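Local coordinates for protein orotidine-5-phosphate decarboxylase/orotate phosphoribosyltransferase, putative (Ompdcase-oprtase, putative) (Leishmania infantum, PDB 3QW3) that probably catalyses the decarboxylation of orotidine 5'-phosphate to UMP through this domain, one part of a longer bifunctional UMP synthase, at residues R188-P199 and G215-N226. Numbering follows the deposited sequence.
Sequences RARAPTLWFLVP and GLRADGSGMLIN
W195 lays its indole over the backbone of G222. The CA of G222 sits 3.6 Å from the centroid of the six-membered ring of W195, a CH-pi contact over the face. CG of W195 stands anti to its carbonyl carbon (chi1 -85°), which turns the indole across to G222. The side chains of W195 and R217 cross at about a right angle, and R217 CZ makes an off-centre cation-pi contact with the five-membered ring. A water accepts from both W195 NE1 and R217 NH2. R217 NH1 donates to T193 O at 2.9 Å, in the guanidinium plane. D219 holds the same guanidinium side-on through NE and NH2, which fixes its rotation.

Strands 196-198 and 223-226 are parallel neighbours in the TIM barrel of OMP decarboxylase, joined through helix 208-215 as a beta-alpha-beta crossover. The ladder runs from F196 N to G222 O (2.9 Å) through to N226 N and V198 O (2.9 Å). V198 CG2 meets M223 CE at 3.6 Å, while I225 lies side by side with V198.

R188 is bent at chi2 (50°) and chi3 (79°), which brings its buried guanidinium back to the loops. R188 NE and NH2 both grip G215 O, at 2.7 and 2.8 Å. NH1 and NH2 take L194 O end-on. The flat group is sandwiched between the F196 ring and R217 CG, and A191 O also accepts from NH1.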
ATOM      1  N   ARG A 188     -14.063  13.622 -12.925  1.00 20.63           N
ATOM      2  CA  ARG A 188     -15.106  14.511 -12.412  1.00 21.04           C
ATOM      3  C   ARG A 188     -16.497  14.191 -12.992  1.00 21.37           C
ATOM      4  O   ARG A 188     -17.511  14.351 -12.310  1.00 21.61           O
ATOM      5  CB  ARG A 188     -14.726  15.981 -12.637  1.00 21.14           C
ATOM      6  CG  ARG A 188     -15.701  17.003 -12.036  1.00 20.59           C
ATOM      7  CD  ARG A 188     -16.024  16.712 -10.573  1.00 19.56           C
ATOM      8  NE  ARG A 188     -14.970  17.148  -9.663  1.00 18.51           N
ATOM      9  CZ  ARG A 188     -14.810  16.695  -8.424  1.00 18.36           C
ATOM     10  NH1 ARG A 188     -15.619  15.765  -7.932  1.00 18.12           N
ATOM     11  NH2 ARG A 188     -13.827  17.173  -7.675  1.00 16.56           N
ATOM     12  N   ALA A 189     -16.534  13.722 -14.235  1.00 21.92           N
ATOM     13  CA  ALA A 189     -17.788  13.308 -14.868  1.00 22.67           C
ATOM     14  C   ALA A 189     -18.364  12.045 -14.221  1.00 23.01           C
ATOM     15  O   ALA A 189     -19.583  11.921 -14.080  1.00 23.15           O
ATOM     16  CB  ALA A 189     -17.595  13.101 -16.356  1.00 22.81           C
ATOM     17  N   ARG A 190     -17.485  11.120 -13.830  1.00 23.06           N
ATOM     18  CA  ARG A 190     -17.897   9.870 -13.171  1.00 23.30           C
ATOM     19  C   ARG A 190     -18.175  10.067 -11.687  1.00 22.98           C
ATOM     20  O   ARG A 190     -18.985   9.345 -11.098  1.00 23.16           O
ATOM     21  CB  ARG A 190     -16.831   8.779 -13.344  1.00 23.45           C
ATOM     22  CG  ARG A 190     -16.523   8.409 -14.785  1.00 25.85           C
ATOM     23  CD  ARG A 190     -17.729   7.790 -15.488  1.00 29.10           C
ATOM     24  NE  ARG A 190     -17.443   7.510 -16.894  1.00 32.13           N
ATOM     25  CZ  ARG A 190     -18.179   6.721 -17.677  1.00 33.32           C
ATOM     26  NH1 ARG A 190     -19.255   6.109 -17.198  1.00 34.73           N
ATOM     27  NH2 ARG A 190     -17.831   6.536 -18.946  1.00 33.47           N
ATOM     28  N   ALA A 191     -17.493  11.043 -11.092  1.00 22.38           N
ATOM     29  CA  ALA A 191     -17.594  11.313  -9.665  1.00 21.95           C
ATOM     30  C   ALA A 191     -17.800  12.807  -9.430  1.00 21.95           C
ATOM     31  O   ALA A 191     -16.849  13.526  -9.135  1.00 21.54           O
ATOM     32  CB  ALA A 191     -16.340  10.814  -8.932  1.00 21.84           C
ATOM     33  N   PRO A 192     -19.053  13.277  -9.552  1.00 22.02           N
ATOM     34  CA  PRO A 192     -19.347  14.712  -9.468  1.00 22.06           C
ATOM     35  C   PRO A 192     -19.185  15.361  -8.087  1.00 21.85           C
ATOM     36  O   PRO A 192     -19.030  16.585  -8.007  1.00 22.24           O
ATOM     37  CB  PRO A 192     -20.815  14.793  -9.929  1.00 22.24           C
ATOM     38  CG  PRO A 192     -21.061  13.524 -10.678  1.00 22.50           C
ATOM     39  CD  PRO A 192     -20.252  12.505  -9.932  1.00 22.31           C
ATOM     40  N   THR A 193     -19.224  14.578  -7.011  1.00 21.11           N
ATOM     41  CA  THR A 193     -19.217  15.166  -5.663  1.00 20.56           C
ATOM     42  C   THR A 193     -17.947  14.929  -4.837  1.00 19.83           C
ATOM     43  O   THR A 193     -17.718  15.620  -3.842  1.00 19.93           O
ATOM     44  CB  THR A 193     -20.444  14.734  -4.811  1.00 20.95           C
ATOM     45  OG1 THR A 193     -20.325  13.351  -4.446  1.00 21.84           O
ATOM     46  CG2 THR A 193     -21.749  14.964  -5.557  1.00 21.12           C
ATOM     47  N   LEU A 194     -17.129  13.953  -5.226  1.00 18.87           N
ATOM     48  CA  LEU A 194     -15.995  13.575  -4.384  1.00 18.04           C
ATOM     49  C   LEU A 194     -14.877  14.607  -4.394  1.00 17.55           C
ATOM     50  O   LEU A 194     -14.633  15.244  -5.405  1.00 17.78           O
ATOM     51  CB  LEU A 194     -15.429  12.216  -4.800  1.00 17.73           C
ATOM     52  CG  LEU A 194     -16.403  11.037  -4.820  1.00 17.72           C
ATOM     53  CD1 LEU A 194     -15.619   9.760  -5.032  1.00 16.69           C
ATOM     54  CD2 LEU A 194     -17.234  10.955  -3.542  1.00 18.83           C
ATOM     55  N   TRP A 195     -14.200  14.749  -3.260  1.00 17.34           N
ATOM     56  CA  TRP A 195     -12.970  15.534  -3.210  1.00 17.23           C
ATOM     57  C   TRP A 195     -11.868  14.779  -3.929  1.00 17.12           C
ATOM     58  O   TRP A 195     -11.761  13.551  -3.794  1.00 17.13           O
ATOM     59  CB  TRP A 195     -12.548  15.786  -1.767  1.00 17.34           C
ATOM     60  CG  TRP A 195     -13.212  16.974  -1.167  1.00 18.28           C
ATOM     61  CD1 TRP A 195     -14.446  17.024  -0.580  1.00 19.41           C
ATOM     62  CD2 TRP A 195     -12.677  18.298  -1.102  1.00 17.57           C
ATOM     63  NE1 TRP A 195     -14.707  18.304  -0.140  1.00 19.16           N
ATOM     64  CE2 TRP A 195     -13.638  19.105  -0.451  1.00 18.63           C
ATOM     65  CE3 TRP A 195     -11.474  18.882  -1.526  1.00 18.02           C
ATOM     66  CZ2 TRP A 195     -13.433  20.470  -0.220  1.00 17.95           C
ATOM     67  CZ3 TRP A 195     -11.273  20.245  -1.296  1.00 18.15           C
ATOM     68  CH2 TRP A 195     -12.253  21.018  -0.649  1.00 17.39           C
ATOM     69  N   PHE A 196     -11.066  15.508  -4.698  1.00 16.67           N
ATOM     70  CA  PHE A 196      -9.874  14.931  -5.320  1.00 16.45           C
ATOM     71  C   PHE A 196      -8.644  15.462  -4.596  1.00 16.57           C
ATOM     72  O   PHE A 196      -8.548  16.667  -4.315  1.00 17.05           O
ATOM     73  CB  PHE A 196      -9.740  15.305  -6.806  1.00 15.80           C
ATOM     74  CG  PHE A 196     -10.869  14.849  -7.699  1.00 16.13           C
ATOM     75  CD1 PHE A 196     -11.873  13.983  -7.261  1.00 14.94           C
ATOM     76  CD2 PHE A 196     -10.888  15.268  -9.029  1.00 16.16           C
ATOM     77  CE1 PHE A 196     -12.899  13.589  -8.133  1.00 15.99           C
ATOM     78  CE2 PHE A 196     -11.903  14.869  -9.903  1.00 16.34           C
ATOM     79  CZ  PHE A 196     -12.906  14.032  -9.448  1.00 16.08           C
ATOM     80  N   LEU A 197      -7.709  14.570  -4.293  1.00 16.27           N
ATOM     81  CA  LEU A 197      -6.381  14.979  -3.857  1.00 16.79           C
ATOM     82  C   LEU A 197      -5.543  14.980  -5.119  1.00 17.33           C
ATOM     83  O   LEU A 197      -5.426  13.954  -5.791  1.00 16.38           O
ATOM     84  CB  LEU A 197      -5.823  14.006  -2.813  1.00 16.55           C
ATOM     85  CG  LEU A 197      -4.380  14.210  -2.340  1.00 16.57           C
ATOM     86  CD1 LEU A 197      -4.161  15.559  -1.657  1.00 16.48           C
ATOM     87  CD2 LEU A 197      -3.974  13.067  -1.403  1.00 16.71           C
ATOM     88  N   VAL A 198      -4.971  16.141  -5.438  1.00 18.16           N
ATOM     89  CA  VAL A 198      -4.385  16.389  -6.752  1.00 19.91           C
ATOM     90  C   VAL A 198      -2.898  16.712  -6.623  1.00 21.33           C
ATOM     91  O   VAL A 198      -2.531  17.861  -6.354  1.00 21.46           O
ATOM     92  CB  VAL A 198      -5.154  17.524  -7.492  1.00 19.64           C
ATOM     93  CG1 VAL A 198      -4.599  17.754  -8.890  1.00 20.69           C
ATOM     94  CG2 VAL A 198      -6.626  17.179  -7.577  1.00 19.84           C
ATOM     95  N   PRO A 199      -2.036  15.691  -6.783  1.00 22.79           N
ATOM     96  CA  PRO A 199      -0.595  15.940  -6.714  1.00 24.32           C
ATOM     97  C   PRO A 199       0.037  16.285  -8.067  1.00 25.75           C
ATOM     98  O   PRO A 199      -0.534  15.972  -9.122  1.00 26.23           O
ATOM     99  CB  PRO A 199      -0.038  14.619  -6.176  1.00 24.19           C
ATOM    100  CG  PRO A 199      -1.051  13.569  -6.563  1.00 24.16           C
ATOM    101  CD  PRO A 199      -2.347  14.254  -6.921  1.00 22.75           C
ATOM    102  N   GLY A 215     -11.423  19.851 -12.858  1.00 21.46           N
ATOM    103  CA  GLY A 215     -11.686  19.109 -11.626  1.00 21.55           C
ATOM    104  C   GLY A 215     -12.551  19.747 -10.557  1.00 21.40           C
ATOM    105  O   GLY A 215     -13.077  19.038  -9.692  1.00 21.56           O
ATOM    106  N   LEU A 216     -12.696  21.074 -10.578  1.00 20.82           N
ATOM    107  CA  LEU A 216     -13.550  21.738  -9.586  1.00 20.71           C
ATOM    108  C   LEU A 216     -15.020  21.332  -9.718  1.00 20.86           C
ATOM    109  O   LEU A 216     -15.519  21.106 -10.825  1.00 21.39           O
ATOM    110  CB  LEU A 216     -13.418  23.263  -9.658  1.00 20.53           C
ATOM    111  CG  LEU A 216     -12.131  23.891  -9.113  1.00 19.79           C
ATOM    112  CD1 LEU A 216     -12.077  25.377  -9.454  1.00 20.16           C
ATOM    113  CD2 LEU A 216     -11.986  23.683  -7.603  1.00 18.60           C
ATOM    114  N   ARG A 217     -15.703  21.241  -8.581  1.00 20.85           N
ATOM    115  CA  ARG A 217     -17.144  20.994  -8.556  1.00 21.12           C
ATOM    116  C   ARG A 217     -17.909  22.283  -8.862  1.00 21.54           C
ATOM    117  O   ARG A 217     -17.310  23.356  -8.989  1.00 21.57           O
ATOM    118  CB  ARG A 217     -17.572  20.440  -7.191  1.00 20.94           C
ATOM    119  CG  ARG A 217     -16.819  19.194  -6.744  1.00 20.42           C
ATOM    120  CD  ARG A 217     -17.300  18.682  -5.384  1.00 19.51           C
ATOM    121  NE  ARG A 217     -17.249  19.708  -4.337  1.00 18.79           N
ATOM    122  CZ  ARG A 217     -17.213  19.461  -3.030  1.00 19.80           C
ATOM    123  NH1 ARG A 217     -17.196  18.208  -2.584  1.00 20.41           N
ATOM    124  NH2 ARG A 217     -17.181  20.471  -2.162  1.00 18.88           N
ATOM    125  N   ALA A 218     -19.234  22.167  -8.965  1.00 21.88           N
ATOM    126  CA  ALA A 218     -20.130  23.304  -9.185  1.00 22.18           C
ATOM    127  C   ALA A 218     -20.036  24.384  -8.098  1.00 21.82           C
ATOM    128  O   ALA A 218     -20.374  25.542  -8.344  1.00 23.12           O
ATOM    129  CB  ALA A 218     -21.575  22.813  -9.325  1.00 22.60           C
ATOM    130  N   ASP A 219     -19.563  24.011  -6.911  1.00 20.74           N
ATOM    131  CA  ASP A 219     -19.451  24.948  -5.791  1.00 19.74           C
ATOM    132  C   ASP A 219     -18.111  25.688  -5.744  1.00 19.10           C
ATOM    133  O   ASP A 219     -17.873  26.485  -4.834  1.00 19.00           O
ATOM    134  CB  ASP A 219     -19.730  24.247  -4.451  1.00 19.84           C
ATOM    135  CG  ASP A 219     -18.685  23.192  -4.090  1.00 19.41           C
ATOM    136  OD1 ASP A 219     -17.934  22.736  -4.973  1.00 18.64           O
ATOM    137  OD2 ASP A 219     -18.618  22.818  -2.902  1.00 20.07           O
ATOM    138  N   GLY A 220     -17.241  25.412  -6.712  1.00 18.56           N
ATOM    139  CA  GLY A 220     -15.908  26.020  -6.743  1.00 17.59           C
ATOM    140  C   GLY A 220     -14.930  25.355  -5.788  1.00 17.28           C
ATOM    141  O   GLY A 220     -13.878  25.910  -5.477  1.00 16.75           O
ATOM    142  N   SER A 221     -15.273  24.148  -5.343  1.00 16.84           N
ATOM    143  CA  SER A 221     -14.456  23.405  -4.381  1.00 16.95           C
ATOM    144  C   SER A 221     -14.256  21.956  -4.849  1.00 16.75           C
ATOM    145  O   SER A 221     -14.528  21.635  -6.005  1.00 16.66           O
ATOM    146  CB  SER A 221     -15.111  23.456  -2.998  1.00 17.45           C
ATOM    147  OG  SER A 221     -14.164  23.230  -1.965  1.00 18.28           O
ATOM    148  N   GLY A 222     -13.761  21.092  -3.961  1.00 16.82           N
ATOM    149  CA  GLY A 222     -13.646  19.669  -4.280  1.00 16.68           C
ATOM    150  C   GLY A 222     -12.312  19.253  -4.873  1.00 16.98           C
ATOM    151  O   GLY A 222     -12.161  18.123  -5.331  1.00 16.73           O
ATOM    152  N   MET A 223     -11.346  20.165  -4.876  1.00 16.98           N
ATOM    153  CA  MET A 223      -9.985  19.818  -5.265  1.00 17.58           C
ATOM    154  C   MET A 223      -9.021  20.264  -4.198  1.00 17.60           C
ATOM    155  O   MET A 223      -9.081  21.399  -3.719  1.00 17.17           O
ATOM    156  CB  MET A 223      -9.600  20.460  -6.598  1.00 18.27           C
ATOM    157  CG  MET A 223     -10.058  19.691  -7.811  1.00 21.20           C
ATOM    158  SD  MET A 223      -9.514  20.598  -9.258  1.00 25.67           S
ATOM    159  CE  MET A 223      -7.834  20.024  -9.474  1.00 24.76           C
ATOM    160  N   LEU A 224      -8.142  19.344  -3.817  1.00 17.27           N
ATOM    161  CA  LEU A 224      -7.105  19.628  -2.843  0.70 17.36           C
ATOM    162  C   LEU A 224      -5.785  19.530  -3.591  1.00 17.64           C
ATOM    163  O   LEU A 224      -5.350  18.438  -3.981  1.00 17.86           O
ATOM    164  CB  LEU A 224      -7.152  18.619  -1.684  0.70 17.81           C
ATOM    165  CG  LEU A 224      -7.259  19.081  -0.228  0.70 18.03           C
ATOM    166  CD1 LEU A 224      -6.913  17.917   0.705  0.70 15.04           C
ATOM    167  CD2 LEU A 224      -6.416  20.320   0.105  0.70 16.68           C
ATOM    168  N   ILE A 225      -5.165  20.686  -3.821  1.00 16.89           N
ATOM    169  CA  ILE A 225      -3.952  20.784  -4.641  1.00 17.17           C
ATOM    170  C   ILE A 225      -2.689  20.620  -3.811  1.00 16.55           C
ATOM    171  O   ILE A 225      -2.310  21.519  -3.060  1.00 15.67           O
ATOM    172  CB  ILE A 225      -3.877  22.142  -5.402  1.00 17.35           C
ATOM    173  CG1 ILE A 225      -5.179  22.432  -6.166  1.00 19.79           C
ATOM    174  CG2 ILE A 225      -2.629  22.200  -6.313  1.00 17.85           C
ATOM    175  CD1 ILE A 225      -5.547  21.417  -7.209  1.00 21.36           C
ATOM    176  N   ASN A 226      -2.025  19.479  -3.962  1.00 16.28           N
ATOM    177  CA  ASN A 226      -0.827  19.219  -3.186  1.00 16.31           C
ATOM    178  C   ASN A 226       0.408  19.799  -3.852  1.00 16.93           C
ATOM    179  O   ASN A 226       0.611  19.628  -5.053  1.00 17.12           O
ATOM    180  CB  ASN A 226      -0.619  17.722  -2.943  1.00 16.24           C
ATOM    181  CG  ASN A 226       0.621  17.439  -2.121  1.00 16.54           C
ATOM    182  OD1 ASN A 226       1.669  17.050  -2.662  1.00 19.45           O
ATOM    183  ND2 ASN A 226       0.531  17.652  -0.817  1.00 14.67           N
TER
HETATM  184  O   HOH W   1     -20.125  18.910  -8.715  1.00 34.35           O
HETATM  185  O   HOH W   2     -17.179  19.443   0.657  1.00 28.03           O
HETATM  186  O   HOH W   3      -0.676  19.401  -7.426  1.00 25.56           O